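Local coordinates for protein lysin (Enterococcus phage IMEEF1, PDB 6IST) that binds calcium and probably cleaves amide bonds in the peptidoglycan of enterococcal cell walls during phage lysis, at residues I93-G98 / T103-D108; Q109-P114 / I125-D130; E181-F184 / K189-Y192. All coordinates share one frame; numbering follows the deposited sequence.

How the interactions relate
Interactions 1 and 2 belong to the CHAP-type part of the chain and share its antiparallel sheet, where strand 103-108 lies between strands 90-94 and 123-128. Their centres are about 10 Å apart, and they meet directly: Asp108 OD2 of interaction 1 is 2.7 Å from His127 NE2 of interaction 2, probably a hydrogen bond. Asp108 also binds His90; Cys29, His90 and Asp108 have the arrangement of a Cys-His-Asp triad, consistent with a CHAP peptidase. The bound calcium ion is about 14 Å from the Asp108 side chain. Interaction 3 is a hairpin in another sheet, across the chain's centre, its own centre about 36 Å from interaction 1 and about 38 Å from interaction 2.

Interaction 1 (I93-G98 / T103-D108); sequences IATEDG and TFVSVD
Val105 O gathers three groups of 93-98. Thr95 N reaches it at 3.1 Å along a nearly straight N-H...O line (167°), Ala94 CA adds a longer CA-H...O contact, and Thr95 OG1 lies 3.4 Å from the same Val105 O, a weak and unsettled bond. The hydroxyl is turned inward because it sits between the backbone N and carbonyl carbon of Thr95 (chi1 46°), which also lays OG1 against Val105 CG1. The other branch, Thr95 CG2, meets Val107 CG2 at 3.8 Å, the two side chains crossing at about a right angle. Earlier on strand 90-94, Ile93 and Val107 form an antiparallel hydrogen-bonded pair, closed by Ile93 N to Val107 O and Val107 N to Ile93 O, both 2.9 Å. Ala94 and Ser106 follow as the non-hydrogen-bonded pair of this beta hairpin. At 95-97 the backbone swings away, and Val105 N donates at 2.9 Å to a water that also lies close to Glu96 O; Gly98 then returns beside Phe104. The extended Glu96 chain passes obliquely beside Val105, Glu96 OE2 3.8 Å from Val105 CG2, and makes a salt bridge with Arg99. Helix 4-13 packs against Thr95 and Val107. On strand 103-108, Ser106 OG donates to the syn side of Asp108 OD1, 23° out of the carboxylate plane; the 2.5 Å modelled between them is unusually short. Together with His90 and His127 at OD2, this bond would limit rotation of the carboxylate, consistent with a Cys-His-Asp triad.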
ATOM      1  N   ILE C  93       9.066 -21.899  11.428  1.00 17.26           N
ATOM      2  CA  ILE C  93       9.663 -20.767  12.087  1.00 17.65           C
ATOM      3  C   ILE C  93      10.570 -21.238  13.222  1.00 16.88           C
ATOM      4  O   ILE C  93      10.043 -21.903  14.138  1.00 19.60           O
ATOM      5  CB  ILE C  93       8.611 -19.831  12.703  1.00 20.68           C
ATOM      6  CG1 ILE C  93       7.553 -19.332  11.661  1.00 21.69           C
ATOM      7  CG2 ILE C  93       9.284 -18.618  13.359  1.00 20.95           C
ATOM      8  CD1 ILE C  93       8.108 -18.593  10.463  1.00 24.51           C
ATOM      9  N   ALA C  94      11.782 -20.724  13.271  1.00 17.30           N
ATOM     10  CA  ALA C  94      12.809 -21.106  14.345  1.00 15.16           C
ATOM     11  C   ALA C  94      12.332 -20.420  15.618  1.00 17.21           C
ATOM     12  O   ALA C  94      12.016 -19.236  15.612  1.00 18.49           O
ATOM     13  CB  ALA C  94      14.177 -20.644  13.994  1.00 16.23           C
ATOM     14  N   THR C  95      12.222 -21.183  16.691  1.00 17.53           N
ATOM     15  CA  THR C  95      11.689 -20.624  17.956  1.00 20.65           C
ATOM     16  C   THR C  95      12.786 -20.397  18.969  1.00 24.36           C
ATOM     17  O   THR C  95      12.530 -19.769  20.055  1.00 22.11           O
ATOM     18  CB  THR C  95      10.633 -21.523  18.558  1.00 20.76           C
ATOM     19  OG1 THR C  95      11.045 -22.897  18.544  1.00 24.15           O
ATOM     20  CG2 THR C  95       9.371 -21.376  17.721  1.00 21.83           C
ATOM     21  N   GLU C  96      13.974 -20.854  18.595  1.00 24.25           N
ATOM     22  CA  GLU C  96      15.176 -20.757  19.405  1.00 26.76           C
ATOM     23  C   GLU C  96      16.374 -20.561  18.522  1.00 27.24           C
ATOM     24  O   GLU C  96      16.332 -20.899  17.359  1.00 24.94           O
ATOM     25  CB  GLU C  96      15.357 -22.066  20.196  1.00 31.67           C
ATOM     26  CG  GLU C  96      14.268 -22.305  21.230  1.00 38.70           C
ATOM     27  CD  GLU C  96      14.307 -23.698  21.845  1.00 44.00           C
ATOM     28  OE1 GLU C  96      13.261 -24.099  22.382  1.00 46.03           O
ATOM     29  OE2 GLU C  96      15.350 -24.404  21.765  1.00 42.49           O
ATOM     30  N   ASP C  97      17.483 -20.050  19.057  1.00 21.96           N
ATOM     31  CA  ASP C  97      18.722 -20.066  18.288  1.00 24.54           C
ATOM     32  C   ASP C  97      19.165 -21.508  17.995  1.00 21.14           C
ATOM     33  O   ASP C  97      18.919 -22.411  18.782  1.00 23.39           O
ATOM     34  CB  ASP C  97      19.850 -19.328  19.015  1.00 25.90           C
ATOM     35  CG  ASP C  97      19.583 -17.807  19.175  1.00 32.46           C
ATOM     36  OD1 ASP C  97      18.638 -17.205  18.556  1.00 33.78           O
ATOM     37  OD2 ASP C  97      20.339 -17.163  19.956  1.00 35.16           O
ATOM     38  N   GLY C  98      19.868 -21.741  16.899  1.00 19.06           N
ATOM     39  CA  GLY C  98      20.314 -23.053  16.606  1.00 19.91           C
ATOM     40  C   GLY C  98      21.359 -23.512  17.585  1.00 23.82           C
ATOM     41  O   GLY C  98      21.994 -22.708  18.226  1.00 22.32           O
ATOM     42  N   THR C 103      21.682 -29.120  15.667  1.00 21.59           N
ATOM     43  CA  THR C 103      20.222 -29.174  15.672  1.00 28.28           C
ATOM     44  C   THR C 103      19.617 -27.817  15.941  1.00 23.95           C
ATOM     45  O   THR C 103      20.320 -26.827  16.272  1.00 22.05           O
ATOM     46  CB  THR C 103      19.686 -30.209  16.692  1.00 30.55           C
ATOM     47  OG1 THR C 103      19.959 -29.752  18.019  1.00 27.59           O
ATOM     48  CG2 THR C 103      20.333 -31.583  16.491  1.00 33.70           C
ATOM     49  N   PHE C 104      18.309 -27.735  15.712  1.00 22.19           N
ATOM     50  CA  PHE C 104      17.545 -26.574  16.020  1.00 23.13           C
ATOM     51  C   PHE C 104      16.069 -26.939  16.249  1.00 22.17           C
ATOM     52  O   PHE C 104      15.623 -28.046  15.923  1.00 19.69           O
ATOM     53  CB  PHE C 104      17.714 -25.525  14.887  1.00 19.63           C
ATOM     54  CG  PHE C 104      17.105 -25.937  13.553  1.00 17.56           C
ATOM     55  CD1 PHE C 104      17.865 -26.627  12.612  1.00 19.86           C
ATOM     56  CD2 PHE C 104      15.855 -25.584  13.241  1.00 18.56           C
ATOM     57  CE1 PHE C 104      17.345 -27.025  11.404  1.00 19.86           C
ATOM     58  CE2 PHE C 104      15.282 -26.001  12.038  1.00 17.71           C
ATOM     59  CZ  PHE C 104      16.050 -26.672  11.116  1.00 18.60           C
ATOM     60  N   VAL C 105      15.322 -26.012  16.816  1.00 20.43           N
ATOM     61  CA  VAL C 105      13.914 -26.155  17.002  1.00 19.85           C
ATOM     62  C   VAL C 105      13.110 -25.157  16.171  1.00 19.22           C
ATOM     63  O   VAL C 105      13.351 -23.995  16.227  1.00 17.69           O
ATOM     64  CB  VAL C 105      13.565 -26.010  18.487  1.00 24.26           C
ATOM     65  CG1 VAL C 105      12.092 -26.059  18.716  1.00 25.48           C
ATOM     66  CG2 VAL C 105      14.253 -27.110  19.297  1.00 24.48           C
ATOM     67  N   SER C 106      12.147 -25.643  15.406  1.00 17.95           N
ATOM     68  CA  SER C 106      11.213 -24.820  14.695  1.00 18.73           C
ATOM     69  C   SER C 106       9.746 -25.343  14.872  1.00 21.18           C
ATOM     70  O   SER C 106       9.522 -26.526  15.187  1.00 23.62           O
ATOM     71  CB  SER C 106      11.647 -24.631  13.207  1.00 19.63           C
ATOM     72  OG  SER C 106      11.530 -25.857  12.488  1.00 21.37           O
ATOM     73  N   VAL C 107       8.747 -24.464  14.697  1.00 18.70           N
ATOM     74  CA  VAL C 107       7.346 -24.845  14.678  1.00 18.46           C
ATOM     75  C   VAL C 107       6.959 -24.870  13.223  1.00 16.64           C
ATOM     76  O   VAL C 107       7.244 -23.892  12.493  1.00 17.91           O
ATOM     77  CB  VAL C 107       6.510 -23.839  15.419  1.00 19.53           C
ATOM     78  CG1 VAL C 107       5.061 -24.001  15.120  1.00 20.31           C
ATOM     79  CG2 VAL C 107       6.793 -23.997  16.874  1.00 20.48           C
ATOM     80  N   ASP C 108       6.509 -26.016  12.791  1.00 15.64           N
ATOM     81  CA  ASP C 108       6.260 -26.279  11.374  1.00 17.80           C
ATOM     82  C   ASP C 108       4.898 -26.947  11.273  1.00 17.58           C
ATOM     83  O   ASP C 108       4.500 -27.716  12.159  1.00 16.75           O
ATOM     84  CB  ASP C 108       7.194 -27.308  10.727  1.00 19.77           C
ATOM     85  CG  ASP C 108       8.711 -27.131  10.955  1.00 20.28           C
ATOM     86  OD1 ASP C 108       9.235 -26.115  11.443  1.00 21.08           O
ATOM     87  OD2 ASP C 108       9.414 -28.035  10.406  1.00 24.92           O
TER
HETATM   88  O   HOH W   1      17.380 -24.754  18.953  1.00 44.29           O
HETATM   89  O   HOH W   2      16.216 -23.242  16.552  1.00 53.45           O

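Interaction 2 (Q109-P114 / I125-D130); sequences QNWINP and IHHNMD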
ATOM      1  N   GLN C 109       4.175 -26.687  10.167  1.00 17.94           N
ATOM      2  CA  GLN C 109       3.021 -27.512   9.776  1.00 16.38           C
ATOM      3  C   GLN C 109       3.397 -28.505   8.785  1.00 15.72           C
ATOM      4  O   GLN C 109       4.319 -28.276   7.992  1.00 17.34           O
ATOM      5  CB  GLN C 109       1.887 -26.650   9.211  1.00 16.05           C
ATOM      6  CG  GLN C 109       1.303 -25.763  10.257  1.00 17.54           C
ATOM      7  CD  GLN C 109       0.144 -24.898   9.833  1.00 19.27           C
ATOM      8  OE1 GLN C 109      -0.597 -24.454  10.703  1.00 19.95           O
ATOM      9  NE2 GLN C 109       0.014 -24.581   8.543  1.00 18.92           N
ATOM     10  N   ASN C 110       2.687 -29.629   8.824  1.00 17.79           N
ATOM     11  CA  ASN C 110       2.844 -30.675   7.826  1.00 20.17           C
ATOM     12  C   ASN C 110       4.165 -31.370   7.827  1.00 18.20           C
ATOM     13  O   ASN C 110       4.658 -31.858   6.771  1.00 21.18           O
ATOM     14  CB  ASN C 110       2.491 -30.173   6.424  1.00 21.34           C
ATOM     15  CG  ASN C 110       1.860 -31.273   5.576  1.00 21.00           C
ATOM     16  OD1 ASN C 110       1.240 -32.175   6.090  1.00 22.75           O
ATOM     17  ND2 ASN C 110       2.061 -31.209   4.298  1.00 27.06           N
ATOM     18  N   TRP C 111       4.746 -31.483   9.017  1.00 17.88           N
ATOM     19  CA  TRP C 111       5.994 -32.210   9.218  1.00 19.59           C
ATOM     20  C   TRP C 111       5.647 -33.538   9.850  1.00 19.30           C
ATOM     21  O   TRP C 111       5.995 -34.586   9.287  1.00 19.76           O
ATOM     22  CB  TRP C 111       7.018 -31.441  10.074  1.00 20.44           C
ATOM     23  CG  TRP C 111       8.279 -32.222  10.345  1.00 22.67           C
ATOM     24  CD1 TRP C 111       8.545 -33.008  11.448  1.00 23.40           C
ATOM     25  CD2 TRP C 111       9.367 -32.385   9.471  1.00 21.74           C
ATOM     26  NE1 TRP C 111       9.744 -33.594  11.316  1.00 23.93           N
ATOM     27  CE2 TRP C 111      10.311 -33.195  10.132  1.00 21.29           C
ATOM     28  CE3 TRP C 111       9.708 -31.820   8.238  1.00 23.09           C
ATOM     29  CZ2 TRP C 111      11.527 -33.529   9.575  1.00 23.77           C
ATOM     30  CZ3 TRP C 111      10.894 -32.145   7.684  1.00 25.91           C
ATOM     31  CH2 TRP C 111      11.823 -32.997   8.355  1.00 26.00           C
ATOM     32  N   ILE C 112       5.037 -33.494  11.022  1.00 18.03           N
ATOM     33  CA  ILE C 112       4.505 -34.691  11.680  1.00 20.40           C
ATOM     34  C   ILE C 112       3.176 -35.091  11.042  1.00 19.75           C
ATOM     35  O   ILE C 112       2.276 -34.235  10.857  1.00 21.23           O
ATOM     36  CB  ILE C 112       4.293 -34.415  13.162  1.00 23.08           C
ATOM     37  CG1 ILE C 112       5.665 -34.386  13.813  1.00 25.68           C
ATOM     38  CG2 ILE C 112       3.452 -35.520  13.820  1.00 24.69           C
ATOM     39  CD1 ILE C 112       5.647 -33.632  15.121  1.00 30.31           C
ATOM     40  N   ASN C 113       3.048 -36.359  10.686  1.00 18.18           N
ATOM     41  CA  ASN C 113       1.792 -36.880  10.037  1.00 17.80           C
ATOM     42  C   ASN C 113       1.445 -36.008   8.852  1.00 19.03           C
ATOM     43  O   ASN C 113       0.369 -35.509   8.737  1.00 23.97           O
ATOM     44  CB  ASN C 113       0.647 -36.960  11.013  1.00 17.76           C
ATOM     45  CG  ASN C 113       0.856 -37.982  12.095  1.00 20.61           C
ATOM     46  OD1 ASN C 113       1.501 -39.045  11.889  1.00 21.88           O
ATOM     47  ND2 ASN C 113       0.281 -37.700  13.295  1.00 20.22           N
ATOM     48  N   PRO C 114       2.361 -35.941   7.903  1.00 20.45           N
ATOM     49  CA  PRO C 114       2.079 -35.072   6.750  1.00 22.73           C
ATOM     50  C   PRO C 114       0.989 -35.581   5.875  1.00 23.48           C
ATOM     51  O   PRO C 114       0.734 -36.800   5.823  1.00 21.53           O
ATOM     52  CB  PRO C 114       3.376 -35.077   5.986  1.00 21.80           C
ATOM     53  CG  PRO C 114       4.040 -36.383   6.369  1.00 23.44           C
ATOM     54  CD  PRO C 114       3.641 -36.588   7.793  1.00 21.98           C
ATOM     55  N   ILE C 125       9.236 -28.977  16.478  1.00 20.64           N
ATOM     56  CA  ILE C 125      10.086 -30.036  15.982  1.00 22.77           C
ATOM     57  C   ILE C 125      11.587 -29.769  16.284  1.00 22.82           C
ATOM     58  O   ILE C 125      12.126 -28.694  15.950  1.00 20.72           O
ATOM     59  CB  ILE C 125      10.010 -30.113  14.444  1.00 23.61           C
ATOM     60  CG1 ILE C 125       8.555 -30.070  13.916  1.00 25.84           C
ATOM     61  CG2 ILE C 125      10.759 -31.370  13.984  1.00 23.78           C
ATOM     62  CD1 ILE C 125       7.748 -31.182  14.458  1.00 27.17           C
ATOM     63  N   HIS C 126      12.268 -30.751  16.866  1.00 22.56           N
ATOM     64  CA  HIS C 126      13.712 -30.725  17.027  1.00 22.53           C
ATOM     65  C   HIS C 126      14.322 -31.289  15.762  1.00 21.45           C
ATOM     66  O   HIS C 126      14.318 -32.496  15.566  1.00 25.46           O
ATOM     67  CB  HIS C 126      14.102 -31.556  18.251  1.00 26.75           C
ATOM     68  CG  HIS C 126      15.553 -31.452  18.673  1.00 30.58           C
ATOM     69  ND1 HIS C 126      16.101 -32.301  19.623  1.00 36.85           N
ATOM     70  CD2 HIS C 126      16.557 -30.603  18.323  1.00 32.53           C
ATOM     71  CE1 HIS C 126      17.377 -32.008  19.808  1.00 38.84           C
ATOM     72  NE2 HIS C 126      17.684 -30.982  19.030  1.00 39.01           N
ATOM     73  N   HIS C 127      14.801 -30.411  14.886  1.00 17.70           N
ATOM     74  CA  HIS C 127      15.368 -30.827  13.587  1.00 17.89           C
ATOM     75  C   HIS C 127      16.879 -30.965  13.586  1.00 20.70           C
ATOM     76  O   HIS C 127      17.584 -30.342  14.372  1.00 22.84           O
ATOM     77  CB  HIS C 127      15.083 -29.733  12.567  1.00 18.69           C
ATOM     78  CG  HIS C 127      13.655 -29.665  12.097  1.00 19.56           C
ATOM     79  ND1 HIS C 127      13.134 -30.578  11.210  1.00 18.35           N
ATOM     80  CD2 HIS C 127      12.684 -28.741  12.302  1.00 19.27           C
ATOM     81  CE1 HIS C 127      11.920 -30.177  10.833  1.00 18.47           C
ATOM     82  NE2 HIS C 127      11.593 -29.102  11.532  1.00 20.20           N
ATOM     83  N   ASN C 128      17.402 -31.702  12.603  1.00 21.00           N
ATOM     84  CA  ASN C 128      18.769 -31.550  12.172  1.00 23.99           C
ATOM     85  C   ASN C 128      18.780 -30.749  10.856  1.00 23.82           C
ATOM     86  O   ASN C 128      17.734 -30.289  10.347  1.00 23.62           O
ATOM     87  CB  ASN C 128      19.476 -32.911  12.067  1.00 26.26           C
ATOM     88  CG  ASN C 128      18.847 -33.794  10.997  1.00 30.72           C
ATOM     89  OD1 ASN C 128      18.246 -33.317  10.049  1.00 27.68           O
ATOM     90  ND2 ASN C 128      18.943 -35.085  11.187  1.00 30.62           N
ATOM     91  N   MET C 129      19.961 -30.653  10.303  1.00 23.06           N
ATOM     92  CA  MET C 129      20.204 -29.814   9.149  1.00 22.75           C
ATOM     93  C   MET C 129      20.050 -30.542   7.818  1.00 23.06           C
ATOM     94  O   MET C 129      20.266 -29.905   6.777  1.00 22.08           O
ATOM     95  CB  MET C 129      21.611 -29.181   9.260  1.00 23.56           C
ATOM     96  CG  MET C 129      21.721 -28.096  10.373  1.00 23.77           C
ATOM     97  SD  MET C 129      20.756 -26.626  10.117  1.00 16.61           S
ATOM     98  CE  MET C 129      21.734 -25.748   8.873  1.00 20.18           C
ATOM     99  N   ASP C 130      19.567 -31.780   7.826  1.00 25.01           N
ATOM    100  CA  ASP C 130      19.359 -32.509   6.556  1.00 26.74           C
ATOM    101  C   ASP C 130      18.304 -31.822   5.667  1.00 24.78           C
ATOM    102  O   ASP C 130      17.184 -31.577   6.091  1.00 23.65           O
ATOM    103  CB  ASP C 130      18.952 -33.938   6.811  1.00 33.82           C
ATOM    104  CG  ASP C 130      20.096 -34.790   7.403  1.00 43.88           C
ATOM    105  OD1 ASP C 130      21.225 -34.265   7.567  1.00 49.17           O
ATOM    106  OD2 ASP C 130      19.837 -35.984   7.729  1.00 55.16           O
TER
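Trp111 is the first residue of 109-114 to reach strand 123-128, and it does so with one face of its indole. CE1 of His127 stands 3.4 Å above the indole plane, over its centre; the closest atom pair is Trp111 CE2 with His127 CE1 at 3.5 Å. The imidazole comes in edge first, its plane turned 75° from that of the indole, and the centroids of the Trp111 six-membered ring and the His127 ring are 4.5 Å apart: a T-shaped (edge-to-face) pair. With CG anti to the backbone N (chi1 177°), the tryptophan carries its ring out from the loop toward the strand. Its five-membered end runs obliquely against Ile125, where CD1 of Trp111 is 3.6 Å from Ile125 CD1 and NE1 of Trp111 is equally close to Ile125 CG2. That CG2 branch also lies 3.4 Å above the centre of the His127 ring, so the imidazole has the isoleucine over a face and the tryptophan at an edge. The contact thus folds the connection between strands 103-108 and 123-128 back over the outermost strand of the CHAP-type antiparallel sheet. From the neighbouring strand 103-108, the Phe104 ring meets that of His127, whose NE2 has Asp108 as its partner, while Trp111 also meets the ring of His90. Ile112, next along the loop, lays its CD1 against Ile125 CD1, the two side chains sliding past each other in opposite directions. Ile112 O, in turn, accepts a hydrogen bond from Ser120 OG.

Interaction 3 (E181-F184 / K189-Y192); sequences EQWF and KRIY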
ATOM      1  N   GLU C 181       8.663  -8.832 -11.149  1.00 24.21           N
ATOM      2  CA  GLU C 181       8.895  -7.374 -11.229  1.00 24.77           C
ATOM      3  C   GLU C 181       8.445  -6.652 -10.007  1.00 22.35           C
ATOM      4  O   GLU C 181       7.433  -7.018  -9.433  1.00 22.50           O
ATOM      5  CB  GLU C 181       8.060  -6.840 -12.347  1.00 26.03           C
ATOM      6  CG  GLU C 181       8.486  -7.343 -13.729  1.00 27.39           C
ATOM      7  CD  GLU C 181       7.542  -6.852 -14.839  1.00 29.83           C
ATOM      8  OE1 GLU C 181       6.421  -6.310 -14.579  1.00 27.12           O
ATOM      9  OE2 GLU C 181       7.897  -7.079 -16.015  1.00 33.49           O
ATOM     10  N   GLN C 182       9.165  -5.615  -9.600  1.00 19.35           N
ATOM     11  CA  GLN C 182       8.705  -4.814  -8.508  1.00 17.69           C
ATOM     12  C   GLN C 182       8.125  -3.509  -9.113  1.00 20.68           C
ATOM     13  O   GLN C 182       8.787  -2.912 -10.027  1.00 19.56           O
ATOM     14  CB  GLN C 182       9.860  -4.487  -7.567  1.00 19.41           C
ATOM     15  CG  GLN C 182      10.604  -5.679  -6.968  1.00 20.47           C
ATOM     16  CD  GLN C 182      11.355  -5.364  -5.704  1.00 23.08           C
ATOM     17  OE1 GLN C 182      10.952  -4.471  -4.905  1.00 22.27           O
ATOM     18  NE2 GLN C 182      12.462  -6.087  -5.488  1.00 25.80           N
ATOM     19  N   TRP C 183       6.988  -3.055  -8.567  1.00 19.52           N
ATOM     20  CA  TRP C 183       6.269  -1.902  -9.031  1.00 17.04           C
ATOM     21  C   TRP C 183       5.978  -0.968  -7.877  1.00 19.87           C
ATOM     22  O   TRP C 183       5.761  -1.437  -6.790  1.00 21.74           O
ATOM     23  CB  TRP C 183       4.960  -2.338  -9.685  1.00 18.81           C
ATOM     24  CG  TRP C 183       5.125  -2.984 -11.000  1.00 20.18           C
ATOM     25  CD1 TRP C 183       5.502  -4.251 -11.253  1.00 22.60           C
ATOM     26  CD2 TRP C 183       4.916  -2.355 -12.267  1.00 20.30           C
ATOM     27  NE1 TRP C 183       5.565  -4.468 -12.603  1.00 21.37           N
ATOM     28  CE2 TRP C 183       5.172  -3.322 -13.254  1.00 20.89           C
ATOM     29  CE3 TRP C 183       4.527  -1.065 -12.643  1.00 20.36           C
ATOM     30  CZ2 TRP C 183       5.042  -3.054 -14.606  1.00 21.65           C
ATOM     31  CZ3 TRP C 183       4.362  -0.795 -13.990  1.00 21.89           C
ATOM     32  CH2 TRP C 183       4.602  -1.789 -14.960  1.00 19.57           C
ATOM     33  N   PHE C 184       5.991   0.332  -8.129  1.00 16.79           N
ATOM     34  CA  PHE C 184       5.772   1.378  -7.103  1.00 17.50           C
ATOM     35  C   PHE C 184       4.575   2.186  -7.456  1.00 19.38           C
ATOM     36  O   PHE C 184       4.493   2.714  -8.534  1.00 18.55           O
ATOM     37  CB  PHE C 184       7.016   2.193  -7.024  1.00 19.44           C
ATOM     38  CG  PHE C 184       7.030   3.301  -6.000  1.00 18.80           C
ATOM     39  CD1 PHE C 184       6.587   3.116  -4.728  1.00 19.89           C
ATOM     40  CD2 PHE C 184       7.586   4.519  -6.348  1.00 21.63           C
ATOM     41  CE1 PHE C 184       6.640   4.146  -3.818  1.00 22.69           C
ATOM     42  CE2 PHE C 184       7.675   5.560  -5.441  1.00 23.90           C
ATOM     43  CZ  PHE C 184       7.180   5.361  -4.167  1.00 24.37           C
ATOM     44  N   LYS C 189      -0.216   6.773  -9.770  1.00 22.64           N
ATOM     45  CA  LYS C 189       0.467   6.176 -10.923  1.00 24.66           C
ATOM     46  C   LYS C 189       1.244   4.925 -10.479  1.00 21.80           C
ATOM     47  O   LYS C 189       1.441   4.663  -9.321  1.00 22.13           O
ATOM     48  CB  LYS C 189       1.476   7.120 -11.570  1.00 28.27           C
ATOM     49  CG  LYS C 189       1.063   8.559 -11.804  1.00 32.30           C
ATOM     50  CD  LYS C 189      -0.170   8.652 -12.630  1.00 34.63           C
ATOM     51  CE  LYS C 189      -0.313  10.001 -13.332  1.00 39.32           C
ATOM     52  NZ  LYS C 189       0.069  11.179 -12.533  1.00 39.87           N
ATOM     53  N   ARG C 190       1.689   4.165 -11.436  1.00 19.64           N
ATOM     54  CA  ARG C 190       2.502   3.022 -11.134  1.00 22.42           C
ATOM     55  C   ARG C 190       3.823   3.076 -11.904  1.00 22.30           C
ATOM     56  O   ARG C 190       3.878   3.414 -13.080  1.00 25.04           O
ATOM     57  CB  ARG C 190       1.739   1.735 -11.314  1.00 22.99           C
ATOM     58  CG  ARG C 190       1.356   1.397 -12.695  1.00 28.95           C
ATOM     59  CD  ARG C 190       0.268   0.297 -12.685  1.00 29.94           C
ATOM     60  NE  ARG C 190      -0.316   0.287 -14.016  1.00 30.65           N
ATOM     61  CZ  ARG C 190       0.152  -0.381 -15.055  1.00 33.78           C
ATOM     62  NH1 ARG C 190       1.180  -1.219 -14.956  1.00 36.05           N
ATOM     63  NH2 ARG C 190      -0.459  -0.247 -16.212  1.00 40.50           N
ATOM     64  N   ILE C 191       4.899   2.762 -11.231  1.00 19.24           N
ATOM     65  CA  ILE C 191       6.242   2.831 -11.828  1.00 22.06           C
ATOM     66  C   ILE C 191       6.907   1.486 -11.721  1.00 19.97           C
ATOM     67  O   ILE C 191       6.994   0.970 -10.651  1.00 19.00           O
ATOM     68  CB  ILE C 191       7.114   3.860 -11.100  1.00 21.54           C
ATOM     69  CG1 ILE C 191       6.367   5.204 -11.095  1.00 24.75           C
ATOM     70  CG2 ILE C 191       8.505   3.915 -11.755  1.00 22.16           C
ATOM     71  CD1 ILE C 191       7.147   6.386 -10.547  1.00 26.08           C
ATOM     72  N   TYR C 192       7.327   0.898 -12.834  1.00 19.86           N
ATOM     73  CA  TYR C 192       8.183  -0.275 -12.840  1.00 22.89           C
ATOM     74  C   TYR C 192       9.568   0.097 -12.317  1.00 22.19           C
ATOM     75  O   TYR C 192      10.171   1.094 -12.740  1.00 21.99           O
ATOM     76  CB  TYR C 192       8.278  -0.937 -14.231  1.00 23.77           C
ATOM     77  CG  TYR C 192       9.353  -1.964 -14.321  1.00 23.15           C
ATOM     78  CD1 TYR C 192       9.225  -3.160 -13.645  1.00 26.03           C
ATOM     79  CD2 TYR C 192      10.492  -1.768 -15.114  1.00 24.45           C
ATOM     80  CE1 TYR C 192      10.231  -4.125 -13.689  1.00 27.51           C
ATOM     81  CE2 TYR C 192      11.494  -2.719 -15.176  1.00 28.02           C
ATOM     82  CZ  TYR C 192      11.344  -3.907 -14.479  1.00 27.89           C
ATOM     83  OH  TYR C 192      12.269  -4.878 -14.506  1.00 33.15           O
TER
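Backbone bonds pair Phe184 with Ile191: Phe184 N donates to Ile191 O at 2.8 Å and Ile191 N to Phe184 O at 2.7 Å, making an antiparallel hydrogen-bonded pair in the hairpin of strands 180-186 and 189-192. CA-H...O contacts from Trp183 CA to Ile191 O and from Arg190 CA to Phe184 O flank it. Phe184 and Ile191 also pack on another protein chain. Aromatic packing centres on Trp183, in the neighbouring non-hydrogen-bonded pair with Tyr192. Tyr192 CB makes a CH-pi contact, 3.7 Å from the centroid of the six-membered ring and almost on its normal (7°). The phenol, oblique to the indole, continues past its NE1 side toward Glu181, where Tyr192 CE1 touches Glu181 CG at 3.7 Å. Arg190 reaches the far end of the indole, NH1 3.4 Å from Trp183 CZ3, with guanidinium and ring planes 35° apart; its NE bonds to Leu232 O. Within strand 180-186, Trp183 NE1 donates at 2.8 Å to Glu181 OE1, which lies in the indole plane. Tyr171 of strand 169-174 also meets Trp183, its ring nearly parallel. The N-H bond, Tyr192 CB and the Tyr171 ring together would limit the indole's rotation.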